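Local coordinates for protein tyrosyl-tRNA synthetase (Aeropyrum pernix, PDB 2CYA) that probably attaches tyrosine to tRNA(Tyr) in two steps, first activating the amino acid with ATP and then passing it to the acceptor end of the tRNA, at residues A[120-126]-A[171-176]; A[96-100]-A[348-352]. All blocks are in the same frame, centred on the assembly; numbering follows the deposited sequence.

Contact 1: residues A[120-126]-A[171-176]; sequences LASDKDY and SDIFYM
Beside the predicted tyrosine pocket of this class I synthetase, Tyr126 and Tyr175 meet in a T-shaped pair where the C-terminal end of helix 161-175 lies against the junction of helices 117-121 and 124-135. The edge of the Tyr126 ring is turned toward the face of Tyr175, centroids 5.7 Å apart and planes at 89°. Each phenol is tied to an aspartate of the opposite segment. Tyr126 OH donates to Asp172 OD1 at 2.7 Å, reaching it from above the carboxylate plane although ring and carboxylate planes are only 14° apart. Met168 O also lies at hydrogen-bonding distance from Tyr126 OH, so the two acceptors must share or compete for the single phenol proton. Tyr175 OH donates to Asp123 OD2 at 2.5 Å on the anti lone pair, carboxylate and ring standing nearly perpendicular. With CG anti to the backbone N (chi1 -171°), the Asp123 carboxylate meets that hydroxyl while its OD1 takes Asp125 N at 2.9 Å, the N-cap bond of helix 124-135. Leu120 fills the angle between the rings: its CB sits over the centre of the Tyr126 face, and its CG touches Tyr175 CD2 at 3.6 Å. Leu120 CD2 also approaches Asp172 OD1 (3.5 Å). Asp172 is itself a predicted tyrosine ligand, so Tyr126 is probably a second-shell residue that orients its carboxylate. Farther out, Ser171 packs on Val130 and Val133 of helix 124-135, while Asp172 and Met176 touch Leu72 of strand 68-73 in the central sheet.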
loop_
_atom_site.group_PDB
_atom_site.type_symbol
_atom_site.label_atom_id
_atom_site.label_comp_id
_atom_site.label_asym_id
_atom_site.label_seq_id
_atom_site.Cartn_x
_atom_site.Cartn_y
_atom_site.Cartn_z
ATOM N N LEU A 120 -1.454 -7.430 -12.145
ATOM C CA LEU A 120 -0.988 -6.099 -11.796
ATOM C C LEU A 120 -0.132 -6.184 -10.526
ATOM O O LEU A 120 0.913 -5.543 -10.426
ATOM C CB LEU A 120 -2.182 -5.163 -11.566
ATOM C CG LEU A 120 -2.742 -4.407 -12.787
ATOM C CD1 LEU A 120 -3.054 -5.368 -13.926
ATOM C CD2 LEU A 120 -3.985 -3.657 -12.373
ATOM N N ALA A 121 -0.579 -6.995 -9.573
ATOM C CA ALA A 121 0.102 -7.168 -8.301
ATOM C C ALA A 121 1.539 -7.662 -8.433
ATOM O O ALA A 121 2.360 -7.403 -7.550
ATOM C CB ALA A 121 -0.701 -8.133 -7.396
ATOM N N SER A 122 1.824 -8.351 -9.538
ATOM C CA SER A 122 3.134 -8.930 -9.824
ATOM C C SER A 122 4.094 -7.953 -10.447
ATOM O O SER A 122 5.232 -8.306 -10.728
ATOM C CB SER A 122 3.013 -10.100 -10.811
ATOM O OG SER A 122 2.155 -11.110 -10.329
ATOM N N ASP A 123 3.640 -6.741 -10.709
ATOM C CA ASP A 123 4.516 -5.779 -11.349
ATOM C C ASP A 123 4.894 -4.701 -10.361
ATOM O O ASP A 123 4.027 -4.019 -9.814
ATOM C CB ASP A 123 3.823 -5.160 -12.567
ATOM C CG ASP A 123 4.764 -4.316 -13.408
ATOM O OD1 ASP A 123 5.888 -4.005 -12.947
ATOM O OD2 ASP A 123 4.384 -3.959 -14.540
ATOM N N LYS A 124 6.194 -4.553 -10.139
ATOM C CA LYS A 124 6.684 -3.540 -9.214
ATOM C C LYS A 124 6.225 -2.151 -9.637
ATOM O O LYS A 124 5.937 -1.295 -8.795
ATOM C CB LYS A 124 8.214 -3.595 -9.129
ATOM C CG LYS A 124 8.978 -3.134 -10.362
ATOM C CD LYS A 124 10.487 -3.353 -10.140
ATOM C CE LYS A 124 11.346 -2.449 -11.020
ATOM N NZ LYS A 124 11.071 -2.695 -12.462
ATOM N N ASP A 125 6.135 -1.921 -10.942
ATOM C CA ASP A 125 5.693 -0.613 -11.414
ATOM C C ASP A 125 4.281 -0.289 -10.958
ATOM O O ASP A 125 3.951 0.870 -10.753
ATOM C CB ASP A 125 5.787 -0.526 -12.934
ATOM C CG ASP A 125 7.228 -0.498 -13.415
ATOM O OD1 ASP A 125 8.101 -0.092 -12.614
ATOM O OD2 ASP A 125 7.483 -0.870 -14.581
ATOM N N TYR A 126 3.447 -1.311 -10.792
ATOM C CA TYR A 126 2.104 -1.060 -10.324
ATOM C C TYR A 126 2.175 -0.514 -8.892
ATOM O O TYR A 126 1.551 0.511 -8.580
ATOM C CB TYR A 126 1.274 -2.338 -10.342
ATOM C CG TYR A 126 -0.047 -2.181 -9.644
ATOM C CD1 TYR A 126 -1.106 -1.484 -10.244
ATOM C CD2 TYR A 126 -0.257 -2.762 -8.399
ATOM C CE1 TYR A 126 -2.344 -1.389 -9.610
ATOM C CE2 TYR A 126 -1.477 -2.666 -7.755
ATOM C CZ TYR A 126 -2.521 -1.984 -8.356
ATOM O OH TYR A 126 -3.733 -1.897 -7.691
ATOM N N SER A 171 -4.812 3.382 -8.958
ATOM C CA SER A 171 -3.624 2.896 -9.633
ATOM C C SER A 171 -3.945 1.908 -10.742
ATOM O O SER A 171 -3.202 1.818 -11.710
ATOM C CB SER A 171 -2.654 2.265 -8.626
ATOM O OG SER A 171 -2.229 3.236 -7.688
ATOM N N ASP A 172 -5.028 1.148 -10.578
ATOM C CA ASP A 172 -5.455 0.190 -11.593
ATOM C C ASP A 172 -5.759 0.966 -12.876
ATOM O O ASP A 172 -5.359 0.562 -13.971
ATOM C CB ASP A 172 -6.744 -0.541 -11.179
ATOM C CG ASP A 172 -6.552 -1.493 -10.015
ATOM O OD1 ASP A 172 -5.412 -1.921 -9.754
ATOM O OD2 ASP A 172 -7.560 -1.838 -9.370
ATOM N N ILE A 173 -6.498 2.068 -12.721
ATOM C CA ILE A 173 -6.885 2.932 -13.837
ATOM C C ILE A 173 -5.647 3.517 -14.511
ATOM O O ILE A 173 -5.516 3.443 -15.727
ATOM C CB ILE A 173 -7.823 4.092 -13.342
ATOM C CG1 ILE A 173 -9.179 3.506 -12.924
ATOM C CG2 ILE A 173 -8.004 5.163 -14.427
ATOM C CD1 ILE A 173 -10.035 4.466 -12.104
ATOM N N PHE A 174 -4.725 4.083 -13.734
ATOM C CA PHE A 174 -3.532 4.666 -14.353
ATOM C C PHE A 174 -2.628 3.588 -14.961
ATOM O O PHE A 174 -2.131 3.738 -16.084
ATOM C CB PHE A 174 -2.712 5.497 -13.346
ATOM C CG PHE A 174 -3.455 6.685 -12.751
ATOM C CD1 PHE A 174 -4.423 7.376 -13.482
ATOM C CD2 PHE A 174 -3.120 7.153 -11.474
ATOM C CE1 PHE A 174 -5.041 8.509 -12.960
ATOM C CE2 PHE A 174 -3.732 8.292 -10.932
ATOM C CZ PHE A 174 -4.693 8.975 -11.669
ATOM N N TYR A 175 -2.414 2.500 -14.226
ATOM C CA TYR A 175 -1.556 1.429 -14.720
ATOM C C TYR A 175 -2.040 0.906 -16.075
ATOM O O TYR A 175 -1.231 0.635 -16.960
ATOM C CB TYR A 175 -1.513 0.275 -13.722
ATOM C CG TYR A 175 -0.588 -0.850 -14.133
ATOM C CD1 TYR A 175 0.782 -0.799 -13.851
ATOM C CD2 TYR A 175 -1.086 -1.981 -14.787
ATOM C CE1 TYR A 175 1.635 -1.861 -14.207
ATOM C CE2 TYR A 175 -0.248 -3.038 -15.147
ATOM C CZ TYR A 175 1.110 -2.972 -14.854
ATOM O OH TYR A 175 1.934 -4.016 -15.222
ATOM N N MET A 176 -3.355 0.758 -16.238
ATOM C CA MET A 176 -3.914 0.272 -17.506
ATOM C C MET A 176 -4.034 1.360 -18.565
ATOM O O MET A 176 -4.613 1.145 -19.636
ATOM C CB MET A 176 -5.259 -0.402 -17.268
ATOM C CG MET A 176 -5.117 -1.698 -16.479
ATOM S SD MET A 176 -6.653 -2.595 -16.274
ATOM C CE MET A 176 -7.125 -1.982 -14.765
#

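Contact 2: residues A[96-100]-A[348-352]; sequences RIVRR and DPAMK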
loop_
_atom_site.group_PDB
_atom_site.type_symbol
_atom_site.label_atom_id
_atom_site.label_comp_id
_atom_site.label_asym_id
_atom_site.label_seq_id
_atom_site.Cartn_x
_atom_site.Cartn_y
_atom_site.Cartn_z
ATOM N N ARG A 96 -14.770 -16.610 -12.925
ATOM C CA ARG A 96 -14.957 -17.484 -14.088
ATOM C C ARG A 96 -16.451 -17.521 -14.438
ATOM O O ARG A 96 -16.826 -17.571 -15.598
ATOM C CB ARG A 96 -14.478 -18.904 -13.804
ATOM C CG ARG A 96 -12.995 -19.022 -13.547
ATOM C CD ARG A 96 -12.550 -20.464 -13.791
ATOM N NE ARG A 96 -13.132 -21.391 -12.823
ATOM C CZ ARG A 96 -12.704 -21.531 -11.571
ATOM N NH1 ARG A 96 -11.678 -20.803 -11.124
ATOM N NH2 ARG A 96 -13.310 -22.396 -10.762
ATOM N N ILE A 97 -17.300 -17.480 -13.423
ATOM C CA ILE A 97 -18.734 -17.489 -13.659
ATOM C C ILE A 97 -19.165 -16.178 -14.329
ATOM O O ILE A 97 -19.962 -16.180 -15.267
ATOM C CB ILE A 97 -19.490 -17.713 -12.341
ATOM C CG1 ILE A 97 -19.199 -19.135 -11.841
ATOM C CG2 ILE A 97 -20.997 -17.543 -12.548
ATOM C CD1 ILE A 97 -19.821 -19.473 -10.493
ATOM N N VAL A 98 -18.630 -15.059 -13.862
ATOM C CA VAL A 98 -18.950 -13.772 -14.456
ATOM C C VAL A 98 -18.603 -13.782 -15.952
ATOM O O VAL A 98 -19.382 -13.280 -16.764
ATOM C CB VAL A 98 -18.201 -12.625 -13.707
ATOM C CG1 VAL A 98 -18.184 -11.331 -14.543
ATOM C CG2 VAL A 98 -18.900 -12.380 -12.345
ATOM N N ARG A 99 -17.456 -14.354 -16.334
ATOM C CA ARG A 99 -17.112 -14.378 -17.757
ATOM C C ARG A 99 -18.155 -15.143 -18.565
ATOM O O ARG A 99 -18.521 -14.731 -19.670
ATOM C CB ARG A 99 -15.747 -15.021 -18.014
ATOM C CG ARG A 99 -14.579 -14.124 -17.717
ATOM C CD ARG A 99 -13.253 -14.772 -18.084
ATOM N NE ARG A 99 -12.380 -14.802 -16.912
ATOM C CZ ARG A 99 -11.926 -15.910 -16.330
ATOM N NH1 ARG A 99 -12.244 -17.108 -16.812
ATOM N NH2 ARG A 99 -11.188 -15.819 -15.233
ATOM N N ARG A 100 -18.614 -16.258 -18.008
ATOM C CA ARG A 100 -19.601 -17.087 -18.686
ATOM C C ARG A 100 -20.931 -16.368 -18.769
ATOM O O ARG A 100 -21.630 -16.459 -19.774
ATOM C CB ARG A 100 -19.777 -18.421 -17.951
ATOM C CG ARG A 100 -20.810 -19.359 -18.572
ATOM C CD ARG A 100 -20.516 -19.644 -20.031
ATOM N NE ARG A 100 -19.164 -20.160 -20.216
ATOM C CZ ARG A 100 -18.757 -21.347 -19.788
ATOM N NH1 ARG A 100 -19.606 -22.148 -19.154
ATOM N NH2 ARG A 100 -17.495 -21.722 -19.972
ATOM N N ASP A 348 -22.653 -26.392 -17.381
ATOM C CA ASP A 348 -21.213 -26.621 -17.450
ATOM C C ASP A 348 -20.843 -27.221 -16.102
ATOM O O ASP A 348 -20.772 -26.510 -15.106
ATOM C CB ASP A 348 -20.474 -25.302 -17.646
ATOM C CG ASP A 348 -18.955 -25.454 -17.558
ATOM O OD1 ASP A 348 -18.455 -26.100 -16.610
ATOM O OD2 ASP A 348 -18.259 -24.907 -18.434
ATOM N N PRO A 349 -20.597 -28.540 -16.056
ATOM C CA PRO A 349 -20.238 -29.288 -14.847
ATOM C C PRO A 349 -19.209 -28.643 -13.913
ATOM O O PRO A 349 -19.446 -28.515 -12.707
ATOM C CB PRO A 349 -19.761 -30.628 -15.408
ATOM C CG PRO A 349 -20.645 -30.807 -16.596
ATOM C CD PRO A 349 -20.566 -29.424 -17.234
ATOM N N ALA A 350 -18.068 -28.252 -14.465
ATOM C CA ALA A 350 -17.020 -27.629 -13.666
ATOM C C ALA A 350 -17.616 -26.396 -13.008
ATOM O O ALA A 350 -17.584 -26.237 -11.781
ATOM C CB ALA A 350 -15.844 -27.228 -14.559
ATOM N N MET A 351 -18.180 -25.532 -13.844
ATOM C CA MET A 351 -18.792 -24.307 -13.365
ATOM C C MET A 351 -19.861 -24.574 -12.323
ATOM O O MET A 351 -19.974 -23.838 -11.337
ATOM C CB MET A 351 -19.392 -23.532 -14.524
ATOM C CG MET A 351 -19.764 -22.138 -14.126
ATOM S SD MET A 351 -19.537 -21.070 -15.496
ATOM C CE MET A 351 -17.750 -20.993 -15.591
ATOM N N LYS A 352 -20.654 -25.619 -12.533
ATOM C CA LYS A 352 -21.687 -25.940 -11.559
ATOM C C LYS A 352 -20.982 -26.262 -10.243
ATOM O O LYS A 352 -21.466 -25.916 -9.161
ATOM C CB LYS A 352 -22.522 -27.140 -12.022
ATOM C CG LYS A 352 -23.646 -27.504 -11.056
ATOM C CD LYS A 352 -24.628 -28.508 -11.672
ATOM C CE LYS A 352 -25.849 -28.750 -10.769
ATOM N NZ LYS A 352 -25.503 -29.529 -9.541
#
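Met351, in the first turn of the C-terminal helix 349-360, carries the apolar part of the contact with helix 88-104. Its CG meets Ile97 CG1 at 3.8 Å. The chain then bends, so that SD lies against Arg100 CB at 3.6 Å and the terminal CE approaches Arg96 O at 3.5 Å. The same methyl stands over one face of the Arg100 guanidinium, offset toward its rim. Ile97 continues the apolar seam to Ile358 on the same C-terminal helix.

The charged part is a salt bridge from Arg100 NH1 to Asp348 OD2, 3.2 Å long and nearly straight at 167°. The oxygen lies in the guanidinium plane, but the nitrogen comes from above the carboxylate plane. Bends at chi2 and chi3, both 55°, fold the arginine back over Met351 toward the aspartate. NH1 has a further, weak hydrogen bond to Ala344 O.

Capping occupies the other carboxylate oxygen: Asp348 OD1, at the N-cap, accepts from Met351 N at 2.8 Å. An alanine in place of Asp348 would probably leave Met351 N without its cap and Arg100 without this ionic mate, its guanidinium freer to turn.

One carboxylate thus serves both its own helix start and the neighbouring helix. Its negative charge is likely to be stabilised by the arginine and the helix N-terminus together, beside a buried methionine that supplies the apolar packing.

How the contacts relate
Contact 2 encloses contact 1 along the chain: 96-100 comes first, then 120-126 and 171-176, and last 348-352. Their centres are 27 Å apart and their nearest atoms about 13 Å, so they do not touch. Between the first segments of the two contacts, the chain passes through strand 113-116, an outermost strand of the central sheet within this chain. Contact 1 joins helices inside the catalytic region, beside the predicted tyrosine site and near the second subunit, whose Lys124 and Glu118 pack on Ser122 and Lys124. Contact 2 instead brings the chain's last modelled helix, 349-360, back onto helix 88-104, whose other side packs on helix 51-64, home of the inferred ATP ligand Trp52.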